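Long-range contacts in ORF48 (Lactococcus phage TP901-1, PDB 3UH8), which is a structural component of the phage baseplate, the host-adhesion organelle, here represented by its immunoglobulin-like N-terminal domain: residues 93-98 with 116-121; 8-13 with 36-41. One frame throughout, in Å; residues are numbered along the deposited sequence.

Contact 1: residues 93-98 with 116-121; sequences RNEAYF and TFHYIV
Asn94 and Tyr119 form a hydrogen-bonded antiparallel pair: Asn94 N reaches Tyr119 O at 2.8 Å, almost in line with the carbonyl, while Tyr119 N returns to Asn94 O from a position tilted 27° out of that carbonyl's plane. Two residues along, Ala96 and Phe117 repeat the exchange, Ala96 N giving to Phe117 O and Phe117 N to Ala96 O (2.9 Å), so all eight amide and carbonyl groups of the two pairs are used. The carbonyls also draw CA-H contacts, the shortest being His118 CA to Asn94 O at 3.2 Å. This is an antiparallel ladder of the all-beta, immunoglobulin-like fold, and its two faces differ sharply. On the buried face of Asn94, Ala96, Phe117 and Tyr119, Asn94 CB sits over the Tyr119 ring, 3.6 Å from its centroid, as a CH-pi contact. Asn94 ND2 donates to Phe90 O, and Tyr119 OH bonds to Ala87 O. Ala96 CB meets the edge of the same tyrosine, and Phe98 CE2 touches Phe117 CE1. On the face of Arg93, Glu95 and His118 the His118 ring is sandwiched. Arg93 NE lies over one side, 3.2 Å from His118 CG, its guanidinium plane 83° from the ring, and Glu95 CG covers the opposite side. An extended chain (chi2 169°) carries the Glu95 carboxylate onward; OE2 takes a weak bond from His118 NE2 (3.3 Å), and OE1 lies 3.1 Å from Thr116 OG1.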
loop_
_atom_site.group_PDB
_atom_site.type_symbol
_atom_site.label_atom_id
_atom_site.label_comp_id
_atom_site.label_asym_id
_atom_site.label_seq_id
_atom_site.Cartn_x
_atom_site.Cartn_y
_atom_site.Cartn_z
ATOM N N ARG A 93 -0.445 13.650 8.114
ATOM C CA ARG A 93 -0.722 12.233 8.310
ATOM C C ARG A 93 -1.780 11.691 7.352
ATOM O O ARG A 93 -2.913 12.176 7.320
ATOM C CB ARG A 93 -1.042 11.905 9.777
ATOM C CG ARG A 93 -0.857 10.428 10.087
ATOM C CD ARG A 93 -0.966 10.095 11.560
ATOM N NE ARG A 93 -1.000 8.644 11.738
ATOM C CZ ARG A 93 -0.841 8.009 12.894
ATOM N NH1 ARG A 93 -0.607 8.688 14.005
ATOM N NH2 ARG A 93 -0.894 6.684 12.942
ATOM N N ASN A 94 -1.388 10.674 6.571
ATOM C CA ASN A 94 -2.241 9.999 5.598
ATOM C C ASN A 94 -2.579 8.590 6.060
ATOM O O ASN A 94 -1.768 7.952 6.731
ATOM C CB ASN A 94 -1.550 9.945 4.241
ATOM C CG ASN A 94 -1.488 11.265 3.523
ATOM O OD1 ASN A 94 -2.283 11.540 2.623
ATOM N ND2 ASN A 94 -0.527 12.103 3.884
ATOM N N GLU A 95 -3.770 8.104 5.683
ATOM C CA GLU A 95 -4.253 6.764 6.012
ATOM C C GLU A 95 -4.580 6.025 4.717
ATOM O O GLU A 95 -5.302 6.558 3.871
ATOM C CB GLU A 95 -5.479 6.844 6.938
ATOM C CG GLU A 95 -6.005 5.491 7.398
ATOM C CD GLU A 95 -7.040 5.501 8.509
ATOM O OE1 GLU A 95 -7.557 4.408 8.836
ATOM O OE2 GLU A 95 -7.321 6.586 9.070
ATOM N N ALA A 96 -4.028 4.808 4.555
ATOM C CA ALA A 96 -4.228 3.981 3.361
ATOM C C ALA A 96 -4.250 2.483 3.674
ATOM O O ALA A 96 -3.947 2.086 4.800
ATOM C CB ALA A 96 -3.149 4.288 2.328
ATOM N N TYR A 97 -4.617 1.657 2.672
ATOM C CA TYR A 97 -4.660 0.195 2.767
ATOM C C TYR A 97 -4.467 -0.463 1.390
ATOM O O TYR A 97 -4.698 0.177 0.364
ATOM C CB TYR A 97 -5.953 -0.291 3.468
ATOM C CG TYR A 97 -7.199 -0.281 2.608
ATOM C CD1 TYR A 97 -7.626 -1.432 1.951
ATOM C CD2 TYR A 97 -7.984 0.865 2.492
ATOM C CE1 TYR A 97 -8.780 -1.435 1.170
ATOM C CE2 TYR A 97 -9.153 0.868 1.730
ATOM C CZ TYR A 97 -9.540 -0.283 1.061
ATOM O OH TYR A 97 -10.671 -0.305 0.290
ATOM N N PHE A 98 -4.059 -1.744 1.377
ATOM C CA PHE A 98 -3.877 -2.502 0.142
ATOM C C PHE A 98 -4.989 -3.520 -0.046
ATOM O O PHE A 98 -5.252 -4.315 0.854
ATOM C CB PHE A 98 -2.494 -3.170 0.078
ATOM C CG PHE A 98 -1.359 -2.193 -0.111
ATOM C CD1 PHE A 98 -1.090 -1.649 -1.364
ATOM C CD2 PHE A 98 -0.572 -1.803 0.959
ATOM C CE1 PHE A 98 -0.056 -0.725 -1.533
ATOM C CE2 PHE A 98 0.472 -0.888 0.787
ATOM C CZ PHE A 98 0.721 -0.354 -0.459
ATOM N N THR A 116 -5.815 -0.961 7.612
ATOM C CA THR A 116 -5.286 0.390 7.405
ATOM C C THR A 116 -3.975 0.636 8.141
ATOM O O THR A 116 -3.717 0.047 9.191
ATOM C CB THR A 116 -6.314 1.495 7.705
ATOM O OG1 THR A 116 -6.634 1.505 9.096
ATOM C CG2 THR A 116 -7.565 1.403 6.851
ATOM N N PHE A 117 -3.143 1.486 7.551
ATOM C CA PHE A 117 -1.863 1.911 8.089
ATOM C C PHE A 117 -1.713 3.387 7.780
ATOM O O PHE A 117 -2.414 3.918 6.909
ATOM C CB PHE A 117 -0.707 1.095 7.484
ATOM C CG PHE A 117 -0.382 1.380 6.034
ATOM C CD1 PHE A 117 -1.069 0.736 5.013
ATOM C CD2 PHE A 117 0.633 2.265 5.692
ATOM C CE1 PHE A 117 -0.770 1.003 3.672
ATOM C CE2 PHE A 117 0.932 2.529 4.352
ATOM C CZ PHE A 117 0.231 1.894 3.351
ATOM N N HIS A 118 -0.787 4.043 8.469
ATOM C CA HIS A 118 -0.544 5.454 8.256
ATOM C C HIS A 118 0.847 5.725 7.737
ATOM O O HIS A 118 1.783 4.987 8.046
ATOM C CB HIS A 118 -0.781 6.240 9.546
ATOM C CG HIS A 118 -2.218 6.321 9.959
ATOM N ND1 HIS A 118 -2.791 5.349 10.760
ATOM C CD2 HIS A 118 -3.140 7.279 9.707
ATOM C CE1 HIS A 118 -4.044 5.734 10.950
ATOM N NE2 HIS A 118 -4.298 6.893 10.338
ATOM N N TYR A 119 0.976 6.801 6.954
ATOM C CA TYR A 119 2.237 7.313 6.434
ATOM C C TYR A 119 2.200 8.835 6.494
ATOM O O TYR A 119 1.119 9.429 6.444
ATOM C CB TYR A 119 2.572 6.763 5.031
ATOM C CG TYR A 119 1.722 7.287 3.894
ATOM C CD1 TYR A 119 2.123 8.390 3.148
ATOM C CD2 TYR A 119 0.558 6.627 3.507
ATOM C CE1 TYR A 119 1.364 8.856 2.074
ATOM C CE2 TYR A 119 -0.208 7.080 2.432
ATOM C CZ TYR A 119 0.202 8.195 1.717
ATOM O OH TYR A 119 -0.553 8.662 0.673
ATOM N N ILE A 120 3.367 9.466 6.634
ATOM C CA ILE A 120 3.446 10.921 6.732
ATOM C C ILE A 120 4.070 11.582 5.512
ATOM O O ILE A 120 5.163 11.199 5.098
ATOM C CB ILE A 120 4.005 11.424 8.113
ATOM C CG1 ILE A 120 4.661 12.821 8.031
ATOM C CG2 ILE A 120 4.939 10.416 8.781
ATOM C CD1 ILE A 120 4.223 13.779 9.085
ATOM N N VAL A 121 3.368 12.567 4.933
ATOM C CA VAL A 121 3.908 13.343 3.829
ATOM C C VAL A 121 4.426 14.634 4.447
ATOM O O VAL A 121 3.668 15.372 5.079
ATOM C CB VAL A 121 2.943 13.606 2.645
ATOM C CG1 VAL A 121 3.650 14.398 1.547
ATOM C CG2 VAL A 121 2.392 12.304 2.076
#

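Contact 2: residues 8-13 with 36-41; sequences LSTTEP and IVENGQ
Thr10 crosses to Glu38 by its hydroxyl: OG1, set between the backbone N and the carbonyl carbon (chi1 64°), gives a 3.0 Å hydrogen bond to Glu38 OE1. It meets that oxygen on its anti side, 25° out of the carboxylate plane, while the other oxygen, OE2, is held in a salt bridge by Lys43. CG of Glu38, anti to its backbone N (chi1 -166°), lies against Thr10 OG1 and packs on Thr11 CG2, and the chain is extended beyond it. The strands 2-9 and 30-38 pair in parallel here, with Leu8 opposite Ile36 and Ser9 opposite Val37; Val37 N bonds to Leu8 O (2.7 Å) and Val37 O accepts from Thr10 N. The first strand then turns away through an ST motif, in which Ser9 OG accepts from Glu12 N at 2.9 Å and more weakly from Thr11 N. Water 1 is hydrogen-bonded to Ser9 OG (2.7 Å) and weakly to Gly40 N, linking the end of strand 2-9 to the turn at Gly40. Thr11 holds OG1 in the same position as Thr10, but its hydroxyl serves both sides: it donates to Glu12 OE2, approaching from above the carboxylate plane, and accepts from Asn39 N at 3.3 Å. Its methyl CG2 lies 3.5 Å from Asn39 OD1, the two side chains crossing at about a right angle. On the Ser9 side of the sheet, Val37 CG1 rests 3.9 Å from Ser9 CB.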
loop_
_atom_site.group_PDB
_atom_site.type_symbol
_atom_site.label_atom_id
_atom_site.label_comp_id
_atom_site.label_asym_id
_atom_site.label_seq_id
_atom_site.Cartn_x
_atom_site.Cartn_y
_atom_site.Cartn_z
ATOM N N LEU A 8 2.914 -5.331 6.526
ATOM C CA LEU A 8 1.484 -5.103 6.733
ATOM C C LEU A 8 0.693 -6.382 6.930
ATOM O O LEU A 8 0.859 -7.339 6.172
ATOM C CB LEU A 8 0.879 -4.249 5.605
ATOM C CG LEU A 8 1.450 -2.839 5.456
ATOM C CD1 LEU A 8 1.026 -2.221 4.159
ATOM C CD2 LEU A 8 1.067 -1.951 6.630
ATOM N N SER A 9 -0.185 -6.382 7.946
ATOM C CA SER A 9 -1.028 -7.515 8.310
ATOM C C SER A 9 -2.480 -7.372 7.840
ATOM O O SER A 9 -2.990 -6.255 7.713
ATOM C CB SER A 9 -0.978 -7.755 9.815
ATOM O OG SER A 9 -1.748 -8.885 10.187
ATOM N N THR A 10 -3.136 -8.520 7.597
ATOM C CA THR A 10 -4.542 -8.600 7.180
ATOM C C THR A 10 -5.422 -8.958 8.382
ATOM O O THR A 10 -6.615 -8.647 8.398
ATOM C CB THR A 10 -4.722 -9.607 6.035
ATOM O OG1 THR A 10 -4.378 -10.916 6.495
ATOM C CG2 THR A 10 -3.907 -9.251 4.800
ATOM N N THR A 11 -4.816 -9.623 9.372
ATOM C CA THR A 11 -5.451 -10.050 10.614
ATOM C C THR A 11 -5.245 -9.015 11.725
ATOM O O THR A 11 -6.204 -8.627 12.388
ATOM C CB THR A 11 -4.884 -11.420 11.055
ATOM O OG1 THR A 11 -3.473 -11.297 11.231
ATOM C CG2 THR A 11 -5.182 -12.547 10.075
ATOM N N GLU A 12 -3.997 -8.567 11.952
ATOM C CA GLU A 12 -3.606 -7.644 13.030
ATOM C C GLU A 12 -3.610 -6.134 12.693
ATOM O O GLU A 12 -3.468 -5.774 11.533
ATOM C CB GLU A 12 -2.207 -8.004 13.435
ATOM C CG GLU A 12 -2.128 -8.798 14.689
ATOM C CD GLU A 12 -1.585 -10.159 14.406
ATOM O OE1 GLU A 12 -0.383 -10.364 14.690
ATOM O OE2 GLU A 12 -2.318 -10.961 13.781
ATOM N N PRO A 13 -3.629 -5.240 13.710
ATOM C CA PRO A 13 -3.554 -3.801 13.433
ATOM C C PRO A 13 -2.211 -3.406 12.862
ATOM O O PRO A 13 -1.188 -4.051 13.168
ATOM C CB PRO A 13 -3.720 -3.203 14.816
ATOM C CG PRO A 13 -3.177 -4.276 15.717
ATOM C CD PRO A 13 -3.586 -5.570 15.151
ATOM N N ILE A 36 3.405 -8.364 2.861
ATOM C CA ILE A 36 2.050 -8.750 3.235
ATOM C C ILE A 36 2.126 -9.951 4.181
ATOM O O ILE A 36 2.866 -10.908 3.945
ATOM C CB ILE A 36 1.121 -8.949 2.014
ATOM C CG1 ILE A 36 1.245 -7.782 0.993
ATOM C CG2 ILE A 36 -0.327 -9.154 2.424
ATOM C CD1 ILE A 36 1.089 -6.268 1.530
ATOM N N VAL A 37 1.413 -9.823 5.288
ATOM C CA VAL A 37 1.411 -10.798 6.362
ATOM C C VAL A 37 -0.006 -11.192 6.783
ATOM O O VAL A 37 -0.918 -10.366 6.781
ATOM C CB VAL A 37 2.344 -10.302 7.508
ATOM C CG1 VAL A 37 1.697 -10.369 8.885
ATOM C CG2 VAL A 37 3.677 -11.041 7.490
ATOM N N GLU A 38 -0.182 -12.478 7.100
ATOM C CA GLU A 38 -1.428 -13.047 7.601
ATOM C C GLU A 38 -1.025 -13.917 8.787
ATOM O O GLU A 38 -0.340 -14.926 8.604
ATOM C CB GLU A 38 -2.174 -13.844 6.513
ATOM C CG GLU A 38 -3.611 -14.159 6.892
ATOM C CD GLU A 38 -4.550 -14.420 5.731
ATOM O OE1 GLU A 38 -5.446 -13.578 5.494
ATOM O OE2 GLU A 38 -4.409 -15.478 5.076
ATOM N N ASN A 39 -1.377 -13.464 10.011
ATOM C CA ASN A 39 -1.041 -14.093 11.298
ATOM C C ASN A 39 0.479 -14.134 11.585
ATOM O O ASN A 39 0.975 -15.088 12.190
ATOM C CB ASN A 39 -1.704 -15.476 11.463
ATOM C CG ASN A 39 -3.195 -15.447 11.689
ATOM O OD1 ASN A 39 -3.736 -14.622 12.437
ATOM N ND2 ASN A 39 -3.888 -16.405 11.101
ATOM N N GLY A 40 1.189 -13.090 11.157
ATOM C CA GLY A 40 2.630 -12.958 11.361
ATOM C C GLY A 40 3.495 -13.738 10.391
ATOM O O GLY A 40 4.694 -13.904 10.633
ATOM N N GLN A 41 2.899 -14.220 9.286
ATOM C CA GLN A 41 3.602 -14.978 8.250
ATOM C C GLN A 41 3.235 -14.477 6.849
ATOM O O GLN A 41 2.102 -14.026 6.666
ATOM C CB GLN A 41 3.311 -16.472 8.385
HETATM O O HOH W 1 -0.279 -10.688 11.574
#

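In the fold
Both contacts belong to one mixed sheet, yet they show how strand pairing changes character with its position in a domain. Contact 1, whose centre lies about 8 Å from the centre of the chain, joins strands 92-103 and 112-122 antiparallel and turns an aromatic face inward. Contact 2, whose centre lies about 13 Å from that of the chain, joins 2-9 and 30-38 in parallel and soon gives way to loops, where hydroxyls, carboxylates and a water take over from the backbone ladder. Leu8 ties them together: its CD1 packs 3.6 Å from Phe98 CD2 and its CD2 on Phe117 CB, so the buried end of contact 2 adds to the apolar interior that contact 1 lines.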